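Pectate lyase (Paenibacillus sp. 0602, PDB 5GT5) cleaves polygalacturonate by elimination, and probably also partly methylated pectin, cutting inside the polysaccharide chain and probably using calcium as cofactor. Local coordinates at residues 276-281 against 324-329; 346-351 against 389-394; 284-289 against 333-338; 186-191 against 266-271. The protein carries 1 engineered substitution. One frame throughout, in Å; residues are numbered along the deposited sequence.

Interaction 1: residues 276-281 against 324-329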
loop_
_atom_site.group_PDB
_atom_site.type_symbol
_atom_site.label_atom_id
_atom_site.label_comp_id
_atom_site.label_asym_id
_atom_site.label_seq_id
_atom_site.Cartn_x
_atom_site.Cartn_y
_atom_site.Cartn_z
ATOM N N ARG A 276 -25.759 0.500 -7.156
ATOM C CA ARG A 276 -24.327 0.608 -6.849
ATOM C C ARG A 276 -23.841 -0.505 -5.934
ATOM O O ARG A 276 -23.333 -0.268 -4.831
ATOM C CB ARG A 276 -23.978 1.982 -6.278
ATOM C CG ARG A 276 -24.491 3.160 -7.092
ATOM C CD ARG A 276 -23.830 4.430 -6.545
ATOM N NE ARG A 276 -24.263 5.622 -7.284
ATOM C CZ ARG A 276 -23.998 6.871 -6.872
ATOM N NH1 ARG A 276 -23.371 7.075 -5.737
ATOM N NH2 ARG A 276 -24.418 7.905 -7.590
ATOM N N MET A 277 -23.941 -1.736 -6.422
ATOM C CA MET A 277 -23.446 -2.888 -5.641
ATOM C C MET A 277 -22.382 -3.703 -6.379
ATOM O O MET A 277 -22.600 -4.871 -6.700
ATOM C CB MET A 277 -24.619 -3.790 -5.260
ATOM C CG MET A 277 -25.556 -3.132 -4.220
ATOM S SD MET A 277 -27.122 -4.007 -4.024
ATOM C CE MET A 277 -27.945 -3.479 -5.515
ATOM N N PRO A 278 -21.218 -3.088 -6.674
ATOM C CA PRO A 278 -20.814 -1.687 -6.526
ATOM C C PRO A 278 -21.060 -0.920 -7.814
ATOM O O PRO A 278 -21.481 -1.508 -8.820
ATOM C CB PRO A 278 -19.321 -1.804 -6.271
ATOM C CG PRO A 278 -18.926 -2.947 -7.232
ATOM C CD PRO A 278 -20.116 -3.894 -7.251
ATOM N N ARG A 279 -20.818 0.392 -7.795
ATOM C CA ARG A 279 -20.632 1.128 -9.051
ATOM C C ARG A 279 -19.154 1.473 -9.176
ATOM O O ARG A 279 -18.610 2.238 -8.372
ATOM C CB ARG A 279 -21.444 2.420 -9.074
ATOM C CG ARG A 279 -21.414 3.102 -10.457
ATOM C CD ARG A 279 -21.541 4.619 -10.313
ATOM N NE ARG A 279 -21.861 5.209 -11.607
ATOM C CZ ARG A 279 -20.982 5.394 -12.583
ATOM N NH1 ARG A 279 -19.692 5.071 -12.433
ATOM N NH2 ARG A 279 -21.429 5.919 -13.726
ATOM N N LEU A 280 -18.507 0.919 -10.195
ATOM C CA LEU A 280 -17.070 1.108 -10.389
ATOM C C LEU A 280 -16.742 1.949 -11.612
ATOM O O LEU A 280 -17.362 1.788 -12.657
ATOM C CB LEU A 280 -16.420 -0.258 -10.586
ATOM C CG LEU A 280 -14.903 -0.232 -10.839
ATOM C CD1 LEU A 280 -14.117 0.284 -9.616
ATOM C CD2 LEU A 280 -14.462 -1.660 -11.172
ATOM N N ARG A 281 -15.731 2.816 -11.491
ATOM C CA ARG A 281 -15.050 3.429 -12.639
ATOM C C ARG A 281 -13.609 2.939 -12.665
ATOM O O ARG A 281 -12.919 2.968 -11.640
ATOM C CB ARG A 281 -14.991 4.953 -12.493
ATOM C CG ARG A 281 -16.289 5.661 -12.688
ATOM C CD ARG A 281 -16.082 7.176 -12.568
ATOM N NE ARG A 281 -17.232 7.875 -13.099
ATOM C CZ ARG A 281 -18.266 8.322 -12.404
ATOM N NH1 ARG A 281 -18.333 8.176 -11.079
ATOM N NH2 ARG A 281 -19.259 8.932 -13.038
ATOM N N ASN A 324 -31.045 -1.561 -9.827
ATOM C CA ASN A 324 -29.766 -1.943 -10.380
ATOM C C ASN A 324 -29.009 -2.845 -9.434
ATOM O O ASN A 324 -29.303 -2.890 -8.246
ATOM C CB ASN A 324 -28.893 -0.720 -10.659
ATOM C CG ASN A 324 -29.418 0.157 -11.792
ATOM O OD1 ASN A 324 -30.276 -0.253 -12.598
ATOM N ND2 ASN A 324 -28.892 1.395 -11.853
ATOM N N GLY A 325 -28.024 -3.543 -9.949
ATOM C CA GLY A 325 -27.159 -4.396 -9.147
ATOM C C GLY A 325 -25.712 -3.928 -9.197
ATOM O O GLY A 325 -25.356 -2.908 -8.583
ATOM N N ALA A 326 -24.871 -4.662 -9.921
ATOM C CA ALA A 326 -23.455 -4.318 -10.094
ATOM C C ALA A 326 -23.281 -3.541 -11.395
ATOM O O ALA A 326 -23.934 -3.846 -12.420
ATOM C CB ALA A 326 -22.610 -5.617 -10.133
ATOM N N ILE A 327 -22.424 -2.523 -11.367
ATOM C CA ILE A 327 -22.246 -1.622 -12.507
ATOM C C ILE A 327 -20.753 -1.399 -12.726
ATOM O O ILE A 327 -20.051 -0.931 -11.822
ATOM C CB ILE A 327 -22.912 -0.251 -12.234
ATOM C CG1 ILE A 327 -24.391 -0.429 -11.883
ATOM C CG2 ILE A 327 -22.832 0.617 -13.498
ATOM C CD1 ILE A 327 -24.708 -0.260 -10.415
ATOM N N SER A 328 -20.263 -1.723 -13.919
ATOM C CA SER A 328 -18.881 -1.462 -14.292
ATOM C C SER A 328 -18.868 -0.417 -15.394
ATOM O O SER A 328 -19.574 -0.572 -16.398
ATOM C CB SER A 328 -18.223 -2.730 -14.842
ATOM O OG SER A 328 -16.832 -2.472 -15.056
ATOM N N THR A 329 -18.073 0.643 -15.195
ATOM C CA THR A 329 -18.007 1.727 -16.178
ATOM C C THR A 329 -16.569 2.112 -16.457
ATOM O O THR A 329 -15.655 1.828 -15.671
ATOM C CB THR A 329 -18.780 3.006 -15.729
ATOM O OG1 THR A 329 -18.065 3.663 -14.659
ATOM C CG2 THR A 329 -20.223 2.699 -15.292
#

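Interaction 2: residues 346-351 against 389-394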
loop_
_atom_site.group_PDB
_atom_site.type_symbol
_atom_site.label_atom_id
_atom_site.label_comp_id
_atom_site.label_asym_id
_atom_site.label_seq_id
_atom_site.Cartn_x
_atom_site.Cartn_y
_atom_site.Cartn_z
ATOM N N TYR A 346 -32.189 -4.905 -13.220
ATOM C CA TYR A 346 -31.026 -4.699 -14.081
ATOM C C TYR A 346 -29.789 -5.041 -13.279
ATOM O O TYR A 346 -29.044 -4.162 -12.854
ATOM C CB TYR A 346 -30.949 -3.250 -14.589
ATOM C CG TYR A 346 -32.185 -2.818 -15.354
ATOM C CD1 TYR A 346 -32.378 -3.234 -16.660
ATOM C CD2 TYR A 346 -33.147 -2.005 -14.766
ATOM C CE1 TYR A 346 -33.523 -2.849 -17.367
ATOM C CE2 TYR A 346 -34.284 -1.609 -15.464
ATOM C CZ TYR A 346 -34.455 -2.032 -16.760
ATOM O OH TYR A 346 -35.583 -1.628 -17.447
ATOM N N PRO A 347 -29.545 -6.332 -13.050
ATOM C CA PRO A 347 -28.471 -6.721 -12.123
ATOM C C PRO A 347 -27.047 -6.466 -12.605
ATOM O O PRO A 347 -26.138 -6.461 -11.770
ATOM C CB PRO A 347 -28.690 -8.232 -11.956
ATOM C CG PRO A 347 -29.417 -8.647 -13.251
ATOM C CD PRO A 347 -30.322 -7.483 -13.559
ATOM N N VAL A 348 -26.860 -6.305 -13.907
ATOM C CA VAL A 348 -25.528 -6.277 -14.491
ATOM C C VAL A 348 -25.502 -5.161 -15.525
ATOM O O VAL A 348 -26.083 -5.294 -16.610
ATOM C CB VAL A 348 -25.180 -7.644 -15.175
ATOM C CG1 VAL A 348 -23.721 -7.626 -15.675
ATOM C CG2 VAL A 348 -25.362 -8.819 -14.215
ATOM N N ARG A 349 -24.825 -4.060 -15.219
ATOM C CA ARG A 349 -24.789 -2.910 -16.130
ATOM C C ARG A 349 -23.365 -2.551 -16.468
ATOM O O ARG A 349 -22.450 -2.691 -15.641
ATOM C CB ARG A 349 -25.508 -1.699 -15.521
ATOM C CG ARG A 349 -26.995 -1.915 -15.351
ATOM C CD ARG A 349 -27.667 -0.680 -14.787
ATOM N NE ARG A 349 -27.820 0.318 -15.818
ATOM C CZ ARG A 349 -28.842 0.352 -16.678
ATOM N NH1 ARG A 349 -29.825 -0.538 -16.594
ATOM N NH2 ARG A 349 -28.888 1.288 -17.614
ATOM N N ASN A 350 -23.185 -2.059 -17.687
ATOM C CA ASN A 350 -21.858 -1.788 -18.220
ATOM C C ASN A 350 -21.630 -0.374 -18.750
ATOM O O ASN A 350 -20.565 -0.101 -19.264
ATOM C CB ASN A 350 -21.458 -2.851 -19.273
ATOM C CG ASN A 350 -22.237 -2.719 -20.584
ATOM O OD1 ASN A 350 -23.183 -1.931 -20.694
ATOM N ND2 ASN A 350 -21.835 -3.495 -21.578
ATOM N N ASN A 351 -22.614 0.514 -18.638
ATOM C CA ASN A 351 -22.435 1.870 -19.150
ATOM C C ASN A 351 -23.605 2.718 -18.715
ATOM O O ASN A 351 -24.739 2.441 -19.092
ATOM C CB ASN A 351 -22.343 1.850 -20.697
ATOM C CG ASN A 351 -21.982 3.210 -21.279
ATOM O OD1 ASN A 351 -22.510 4.235 -20.840
ATOM N ND2 ASN A 351 -21.079 3.230 -22.241
ATOM N N LEU A 389 -28.680 -12.452 -16.630
ATOM C CA LEU A 389 -27.541 -11.727 -16.052
ATOM C C LEU A 389 -26.644 -11.081 -17.130
ATOM O O LEU A 389 -25.543 -10.619 -16.832
ATOM C CB LEU A 389 -26.723 -12.665 -15.175
ATOM C CG LEU A 389 -27.501 -13.229 -13.997
ATOM C CD1 LEU A 389 -26.705 -14.302 -13.285
ATOM C CD2 LEU A 389 -27.850 -12.095 -13.038
ATOM N N ALA A 390 -27.105 -11.035 -18.388
ATOM C CA ALA A 390 -26.288 -10.428 -19.441
ATOM C C ALA A 390 -26.091 -8.928 -19.186
ATOM O O ALA A 390 -26.999 -8.245 -18.718
ATOM C CB ALA A 390 -26.951 -10.630 -20.797
ATOM N N PRO A 391 -24.901 -8.412 -19.491
ATOM C CA PRO A 391 -24.683 -6.978 -19.284
ATOM C C PRO A 391 -25.487 -6.122 -20.219
ATOM O O PRO A 391 -25.585 -6.427 -21.405
ATOM C CB PRO A 391 -23.186 -6.792 -19.596
ATOM C CG PRO A 391 -22.566 -8.168 -19.575
ATOM C CD PRO A 391 -23.689 -9.109 -19.961
ATOM N N VAL A 392 -26.028 -5.035 -19.694
ATOM C CA VAL A 392 -26.744 -4.043 -20.488
ATOM C C VAL A 392 -26.239 -2.659 -20.096
ATOM O O VAL A 392 -25.721 -2.494 -18.990
ATOM C CB VAL A 392 -28.272 -4.110 -20.273
ATOM C CG1 VAL A 392 -28.778 -5.493 -20.560
ATOM C CG2 VAL A 392 -28.645 -3.702 -18.858
ATOM N N PRO A 393 -26.379 -1.653 -20.973
ATOM C CA PRO A 393 -27.009 -1.633 -22.295
ATOM C C PRO A 393 -26.030 -1.442 -23.451
ATOM O O PRO A 393 -26.459 -1.414 -24.622
ATOM C CB PRO A 393 -27.865 -0.378 -22.189
ATOM C CG PRO A 393 -26.958 0.575 -21.469
ATOM C CD PRO A 393 -26.170 -0.279 -20.472
ATOM N N ALA A 394 -24.743 -1.304 -23.172
ATOM C CA ALA A 394 -23.782 -0.993 -24.231
ATOM C C ALA A 394 -23.187 -2.252 -24.826
ATOM O O ALA A 394 -23.227 -3.339 -24.214
ATOM C CB ALA A 394 -22.668 -0.084 -23.687
#

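Interaction 3: residues 284-289 against 333-338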
loop_
_atom_site.group_PDB
_atom_site.type_symbol
_atom_site.label_atom_id
_atom_site.label_comp_id
_atom_site.label_asym_id
_atom_site.label_seq_id
_atom_site.Cartn_x
_atom_site.Cartn_y
_atom_site.Cartn_z
ATOM N N ASN A 284 -10.699 -2.175 -10.369
ATOM C CA ASN A 284 -11.032 -3.582 -10.233
ATOM C C ASN A 284 -11.902 -3.815 -9.029
ATOM O O ASN A 284 -11.579 -3.378 -7.928
ATOM C CB ASN A 284 -9.769 -4.436 -10.060
ATOM C CG ASN A 284 -8.903 -4.449 -11.278
ATOM O OD1 ASN A 284 -9.283 -4.964 -12.324
ATOM N ND2 ASN A 284 -7.692 -3.900 -11.144
ATOM N N ALA A 285 -13.023 -4.500 -9.228
ATOM C CA ALA A 285 -13.894 -4.866 -8.121
ATOM C C ALA A 285 -14.288 -6.323 -8.214
ATOM O O ALA A 285 -14.690 -6.770 -9.293
ATOM C CB ALA A 285 -15.143 -4.017 -8.110
ATOM N N HIS A 286 -14.209 -7.036 -7.094
ATOM C CA HIS A 286 -14.563 -8.450 -7.017
ATOM C C HIS A 286 -15.579 -8.638 -5.904
ATOM O O HIS A 286 -15.287 -8.325 -4.735
ATOM C CB HIS A 286 -13.282 -9.266 -6.757
ATOM C CG HIS A 286 -13.511 -10.741 -6.583
ATOM N ND1 HIS A 286 -12.783 -11.495 -5.688
ATOM C CD2 HIS A 286 -14.330 -11.600 -7.231
ATOM C CE1 HIS A 286 -13.183 -12.755 -5.753
ATOM N NE2 HIS A 286 -14.125 -12.848 -6.665
ATOM N N ALA A 287 -16.763 -9.132 -6.263
ATOM C CA ALA A 287 -17.777 -9.511 -5.289
ATOM C C ALA A 287 -17.985 -11.018 -5.371
ATOM O O ALA A 287 -18.206 -11.578 -6.447
ATOM C CB ALA A 287 -19.067 -8.783 -5.544
ATOM N N TYR A 288 -17.877 -11.679 -4.231
ATOM C CA TYR A 288 -18.202 -13.098 -4.165
ATOM C C TYR A 288 -19.060 -13.407 -2.963
ATOM O O TYR A 288 -18.933 -12.787 -1.908
ATOM C CB TYR A 288 -16.948 -13.984 -4.215
ATOM C CG TYR A 288 -16.001 -13.981 -3.008
ATOM C CD1 TYR A 288 -14.953 -13.056 -2.917
ATOM C CD2 TYR A 288 -16.118 -14.949 -1.985
ATOM C CE1 TYR A 288 -14.045 -13.108 -1.870
ATOM C CE2 TYR A 288 -15.212 -14.991 -0.913
ATOM C CZ TYR A 288 -14.203 -14.050 -0.858
ATOM O OH TYR A 288 -13.302 -14.078 0.179
ATOM N N ASN A 289 -19.976 -14.365 -3.115
ATOM C CA ASN A 289 -20.848 -14.763 -2.009
ATOM C C ASN A 289 -21.526 -13.557 -1.379
ATOM O O ASN A 289 -21.554 -13.421 -0.154
ATOM C CB ASN A 289 -20.075 -15.530 -0.923
ATOM C CG ASN A 289 -19.605 -16.930 -1.363
ATOM O OD1 ASN A 289 -18.637 -17.440 -0.795
ATOM N ND2 ASN A 289 -20.288 -17.555 -2.324
ATOM N N ALA A 333 -13.211 -3.209 -14.293
ATOM C CA ALA A 333 -13.462 -4.659 -14.329
ATOM C C ALA A 333 -14.212 -5.055 -13.055
ATOM O O ALA A 333 -13.708 -4.801 -11.946
ATOM C CB ALA A 333 -12.163 -5.427 -14.415
ATOM N N VAL A 334 -15.417 -5.626 -13.211
ATOM C CA VAL A 334 -16.211 -6.139 -12.082
ATOM C C VAL A 334 -16.508 -7.607 -12.310
ATOM O O VAL A 334 -17.027 -7.968 -13.376
ATOM C CB VAL A 334 -17.570 -5.409 -11.947
ATOM C CG1 VAL A 334 -18.412 -6.060 -10.840
ATOM C CG2 VAL A 334 -17.382 -3.901 -11.662
ATOM N N LEU A 335 -16.151 -8.455 -11.357
ATOM C CA LEU A 335 -16.582 -9.845 -11.372
ATOM C C LEU A 335 -17.448 -10.088 -10.151
ATOM O O LEU A 335 -17.035 -9.796 -9.018
ATOM C CB LEU A 335 -15.378 -10.786 -11.347
ATOM C CG LEU A 335 -15.727 -12.268 -11.157
ATOM C CD1 LEU A 335 -16.429 -12.842 -12.392
ATOM C CD2 LEU A 335 -14.488 -13.099 -10.766
ATOM N N VAL A 336 -18.651 -10.604 -10.375
ATOM C CA VAL A 336 -19.542 -11.102 -9.306
ATOM C C VAL A 336 -19.635 -12.600 -9.436
ATOM O O VAL A 336 -19.887 -13.098 -10.542
ATOM C CB VAL A 336 -20.940 -10.511 -9.428
ATOM C CG1 VAL A 336 -21.847 -11.095 -8.348
ATOM C CG2 VAL A 336 -20.878 -8.973 -9.337
ATOM N N GLU A 337 -19.412 -13.340 -8.355
ATOM C CA GLU A 337 -19.548 -14.792 -8.435
ATOM C C GLU A 337 -20.205 -15.426 -7.232
ATOM O O GLU A 337 -20.107 -14.920 -6.104
ATOM C CB GLU A 337 -18.233 -15.485 -8.767
ATOM C CG GLU A 337 -17.193 -15.366 -7.732
ATOM C CD GLU A 337 -15.813 -15.871 -8.186
ATOM O OE1 GLU A 337 -15.709 -16.781 -9.054
ATOM O OE2 GLU A 337 -14.821 -15.304 -7.695
ATOM N N LYS A 338 -20.859 -16.557 -7.471
ATOM C CA LYS A 338 -21.405 -17.381 -6.412
ATOM C C LYS A 338 -22.274 -16.545 -5.494
ATOM O O LYS A 338 -22.181 -16.619 -4.279
ATOM C CB LYS A 338 -20.263 -18.077 -5.649
ATOM C CG LYS A 338 -19.367 -18.972 -6.504
ATOM C CD LYS A 338 -19.977 -20.349 -6.747
ATOM C CE LYS A 338 -19.029 -21.218 -7.591
ATOM N NZ LYS A 338 -19.672 -22.520 -7.946
#

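Interaction 4: residues 186-191 against 266-271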
loop_
_atom_site.group_PDB
_atom_site.type_symbol
_atom_site.label_atom_id
_atom_site.label_comp_id
_atom_site.label_asym_id
_atom_site.label_seq_id
_atom_site.Cartn_x
_atom_site.Cartn_y
_atom_site.Cartn_z
ATOM N N VAL A 186 -9.074 -2.497 -0.572
ATOM C CA VAL A 186 -10.249 -2.446 0.284
ATOM C C VAL A 186 -10.958 -3.799 0.257
ATOM O O VAL A 186 -11.157 -4.366 -0.814
ATOM C CB VAL A 186 -11.220 -1.359 -0.205
ATOM C CG1 VAL A 186 -12.470 -1.290 0.699
ATOM C CG2 VAL A 186 -10.506 -0.017 -0.320
ATOM N N THR A 187 -11.299 -4.310 1.443
ATOM C CA THR A 187 -12.200 -5.449 1.562
ATOM C C THR A 187 -13.342 -5.072 2.457
ATOM O O THR A 187 -13.124 -4.562 3.566
ATOM C CB THR A 187 -11.508 -6.703 2.124
ATOM O OG1 THR A 187 -10.529 -7.148 1.180
ATOM C CG2 THR A 187 -12.537 -7.835 2.370
ATOM N N ILE A 188 -14.559 -5.323 1.979
ATOM C CA ILE A 188 -15.726 -5.202 2.830
ATOM C C ILE A 188 -16.408 -6.559 2.957
ATOM O O ILE A 188 -16.851 -7.132 1.949
ATOM C CB ILE A 188 -16.738 -4.147 2.293
ATOM C CG1 ILE A 188 -16.057 -2.796 1.989
ATOM C CG2 ILE A 188 -17.890 -3.987 3.281
ATOM C CD1 ILE A 188 -17.003 -1.675 1.470
ATOM N N SER A 189 -16.473 -7.094 4.190
ATOM C CA SER A 189 -16.945 -8.468 4.359
ATOM C C SER A 189 -17.874 -8.635 5.542
ATOM O O SER A 189 -17.858 -7.833 6.493
ATOM C CB SER A 189 -15.783 -9.460 4.462
ATOM O OG SER A 189 -14.947 -9.166 5.580
ATOM N N TRP A 190 -18.717 -9.662 5.460
ATOM C CA TRP A 190 -19.568 -10.060 6.571
ATOM C C TRP A 190 -20.415 -8.908 7.088
ATOM O O TRP A 190 -20.636 -8.783 8.293
ATOM C CB TRP A 190 -18.725 -10.705 7.713
ATOM C CG TRP A 190 -18.262 -12.068 7.313
ATOM C CD1 TRP A 190 -17.008 -12.436 6.887
ATOM C CD2 TRP A 190 -19.073 -13.251 7.244
ATOM N NE1 TRP A 190 -16.999 -13.785 6.569
ATOM C CE2 TRP A 190 -18.249 -14.301 6.797
ATOM C CE3 TRP A 190 -20.398 -13.529 7.570
ATOM C CZ2 TRP A 190 -18.729 -15.597 6.614
ATOM C CZ3 TRP A 190 -20.869 -14.833 7.397
ATOM C CH2 TRP A 190 -20.037 -15.837 6.922
ATOM N N SER A 191 -20.893 -8.067 6.181
ATOM C CA SER A 191 -21.605 -6.836 6.551
ATOM C C SER A 191 -23.010 -6.783 5.994
ATOM O O SER A 191 -23.292 -7.383 4.954
ATOM C CB SER A 191 -20.801 -5.584 6.156
ATOM O OG SER A 191 -19.567 -5.554 6.893
ATOM N N HIS A 266 -17.521 -9.399 0.041
ATOM C CA HIS A 266 -17.892 -10.806 0.179
ATOM C C HIS A 266 -18.646 -11.100 1.448
ATOM O O HIS A 266 -18.418 -10.453 2.490
ATOM C CB HIS A 266 -16.697 -11.764 -0.023
ATOM C CG HIS A 266 -15.780 -11.878 1.138
ATOM N ND1 HIS A 266 -15.987 -12.791 2.160
ATOM C CD2 HIS A 266 -14.624 -11.236 1.440
ATOM C CE1 HIS A 266 -15.017 -12.682 3.040
ATOM N NE2 HIS A 266 -14.167 -11.743 2.628
ATOM N N HIS A 267 -19.568 -12.069 1.361
ATOM C CA HIS A 267 -20.410 -12.437 2.515
ATOM C C HIS A 267 -21.134 -11.212 3.076
ATOM O O HIS A 267 -21.309 -11.050 4.283
ATOM C CB HIS A 267 -19.591 -13.209 3.583
ATOM C CG HIS A 267 -19.141 -14.552 3.102
ATOM N ND1 HIS A 267 -17.970 -14.742 2.385
ATOM C CD2 HIS A 267 -19.741 -15.775 3.147
ATOM C CE1 HIS A 267 -17.875 -16.001 2.014
ATOM N NE2 HIS A 267 -18.932 -16.659 2.486
ATOM N N ASN A 268 -21.568 -10.337 2.164
ATOM C CA ASN A 268 -22.384 -9.177 2.536
ATOM C C ASN A 268 -23.802 -9.371 2.092
ATOM O O ASN A 268 -24.058 -10.025 1.068
ATOM C CB ASN A 268 -21.902 -7.880 1.883
ATOM C CG ASN A 268 -20.507 -7.493 2.296
ATOM O OD1 ASN A 268 -20.032 -7.830 3.404
ATOM N ND2 ASN A 268 -19.825 -6.768 1.402
ATOM N N VAL A 269 -24.730 -8.795 2.851
ATOM C CA VAL A 269 -26.146 -8.754 2.447
ATOM C C VAL A 269 -26.533 -7.324 2.124
ATOM O O VAL A 269 -26.349 -6.425 2.954
ATOM C CB VAL A 269 -27.072 -9.296 3.564
ATOM C CG1 VAL A 269 -28.564 -9.162 3.187
ATOM C CG2 VAL A 269 -26.732 -10.738 3.884
ATOM N N TYR A 270 -27.040 -7.111 0.907
ATOM C CA TYR A 270 -27.537 -5.803 0.459
ATOM C C TYR A 270 -29.043 -5.927 0.353
ATOM O O TYR A 270 -29.553 -6.438 -0.652
ATOM C CB TYR A 270 -26.929 -5.427 -0.912
ATOM C CG TYR A 270 -25.419 -5.233 -0.830
ATOM C CD1 TYR A 270 -24.880 -4.011 -0.450
ATOM C CD2 TYR A 270 -24.554 -6.285 -1.124
ATOM C CE1 TYR A 270 -23.499 -3.842 -0.310
ATOM C CE2 TYR A 270 -23.169 -6.126 -1.036
ATOM C CZ TYR A 270 -22.654 -4.901 -0.615
ATOM O OH TYR A 270 -21.292 -4.755 -0.518
ATOM N N LYS A 271 -29.752 -5.533 1.419
ATOM C CA LYS A 271 -31.187 -5.685 1.483
ATOM C C LYS A 271 -31.869 -4.376 1.165
ATOM O O LYS A 271 -31.709 -3.387 1.892
ATOM C CB LYS A 271 -31.588 -6.168 2.880
ATOM C CG LYS A 271 -33.085 -6.454 2.973
ATOM C CD LYS A 271 -33.494 -6.918 4.383
ATOM C CE LYS A 271 -35.016 -7.093 4.503
ATOM N NZ LYS A 271 -35.728 -5.864 4.978
HETATM O O HOH W 1 -12.541 -10.950 4.759
#

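Interaction 1: residues 276-281 against 324-329
T329 grips the carbonyl of L280 twice: its OG1 donates to L280 O at 2.8 Å and its backbone N at 2.9 Å, from opposite faces of the carbonyl plane. OG1 stands between its own backbone N and carbonyl carbon (chi1 72°). That hydroxyl accepts a weak bond from R279 NH1 (3.1 Å), while T329 CG2 lies over one face of the R279 guanidinium. R279 NH1 sits over the centre of the R281 guanidinium, whose NE is salt-bridged to E330. Strands 279-281 and 324-329 run parallel, their axes 4.8 Å apart at closest approach and 11° in direction, adjacent in one sheet of the right-handed parallel beta-helix of polysaccharide lyase family 1. R276, the probable active-site arginine, just precedes the first strand; its side chain is about 5 Å from those of D174 and D178, probable calcium ligands. I327 shares a face with R279 and T329. Its CB packs on R279 CG, and its CD1 comes within 3.5 Å of R276 N, a buried amide with no polar partner in the model. M277 N donates to G325 O (2.8 Å), and a bend in the M277 chain (chi3 -76°) carries CE to 3.1 Å from N324 O.

Interaction 2: residues 346-351 against 389-394
V348 carries the apolar centre, its two methyls spread over the 389-394 loop. CG1 is anti to the backbone N (chi1 -175°) and rests against P391 CB at 4.0 Å; CG2 leans on L389, coming to 3.2 Å from L389 O. Beside it P347 CG meets L389 CD2 at 3.8 Å, the two side chains crossing at about a right angle. Further along, the backbones join in a single bridge between R349 and V392: V392 N donates to V348 O, and N350 N to V392 O (2.9 Å). V392 CG2 touches R349 NH1 obliquely, while R349 NE is held by Q352. At the polar edge N350 closes a ring of two bonds with one residue. Its OD1 accepts A394 N at 3.0 Å, in plane on a lone pair; its ND2 donates almost straight (179°) to A394 O at 3.0 Å, from above that carbonyl plane. An alanine in place of N350 would probably leave both A394 N and A394 O without these mates and the loop end freer to move. Strand 346-349 is outermost in its parallel sheet, bonded to strand 324-329; V348 and P391 also pack on strand 363-367, and P347 and L389 on Y371 of strand 369-372.

Interaction 3: residues 284-289 against 333-338
H286 presents the edge of its imidazole to E337: NE2 donates to E337 OE2 at 2.8 Å, nearly in the ring plane. The carboxylate is met on its anti side, with its plane turned 68° from the ring. L335 CD2 packs 3.8 Å from H286 CD2, and Y411 meets the H286 ring edge-to-face. The Y288 ring, stacked on H266 of the neighbouring strand, points away from E337, and it is Y288 CB that rests against E337 CG. H286, Y288, L335 and E337 lie on one face of strands 284-288 and 333-337, on adjacent coils of the right-handed parallel beta-helix; the strands run 6° apart in exact register. The opposite face carries A285, A287, V334 and V336, whose valines pack on strand 324-329 inside the helix. Five backbone bonds stitch the strands together, among them A287 N to L335 O at 2.8 Å.

H286 is tied at both nitrogens, ND1 bonding to Y409 OH, and E337 OE2 also bonds to Y411 OH; the carboxylate would probably polarise the ring. A phenylalanine in place of H286 would probably leave E337 OE2 without one of its donors and the Y409 hydroxyl without its partner nitrogen. Past the strand ends N289 and K338 lie side by side, pointing the same way. N289 OD1 is held by D414 N, while N289 ND2 donates in plane to a lone pair of K338 O at 2.9 Å.

Interaction 4: residues 186-191 against 266-271
S189 and H266 form a parallel bridge, and from there the two segments turn together, their touching parts running 24° apart. H266 N donates to I188 O at 3.0 Å, W190 N to H266 O at 3.1 Å and, beyond the bend, V269 N to S191 O at 2.9 Å. W190 and H267, paired across the contact, both adopt the left-handed helical conformation, so the two chains kink at the same point and stay in step.

Their side chains lie side by side, pointing the same way. The H267 ring makes an offset stack on the six-membered ring of W190, with centroids 4.7 Å apart and planes at 14°, and H267 CB sits over that ring as a CH-pi contact. D6 O holds W190 NE1, D414 holds H267 NE2, and helix 419-423 packs on both residues. H267 ND1, lying in the plane of the H266 ring, is hydrogen-bonded to H266 ND1 at 2.8 Å, which fixes the two imidazoles against each other. S189 CB lies over one face of the H266 ring, 3.3 Å from NE2, toward the rim. A water bridges H266 NE2 and S189 OG, which is also bonded to D165.

Away from these rings, N268 spans the bend: OD1 accepts S191 N at 2.9 Å, while ND2 reaches I188 O at 3.0 Å from above the carbonyl plane and also donates to Y270 OH. I188 O thus takes two donors. A bend of this kind, a left-handed residue followed by S191 on one coil and by N268 on the next, is consistent with the asparagine-bearing turns between two sheets of the parallel beta-helix in pectate lyases.

Overall arrangement
Interactions 1, 3 and 4 join neighbouring coils of one beta-helix, whereas interaction 2 lays the 389-394 loop against strand 346-349. Interactions 1 and 2 share a sheet: A326 N lies 2.9 Å from P347 O, a probable hydrogen bond. Interactions 1 and 3 meet in the interior, where L280 CD2 packs 3.3 Å from A333 O. Interaction 4 borders interaction 3, with Y288 O 3.1 Å from H266 CB, and touches interaction 1 where M277 SD packs on Y270 CB at 3.4 Å. Interactions 2 and 4 are farthest apart, centres about 22 Å. Interaction 1 holds R276, the probable active-site residue; the side chains of R349, V334 and I188 are about 9, 10 and 11 Å from it.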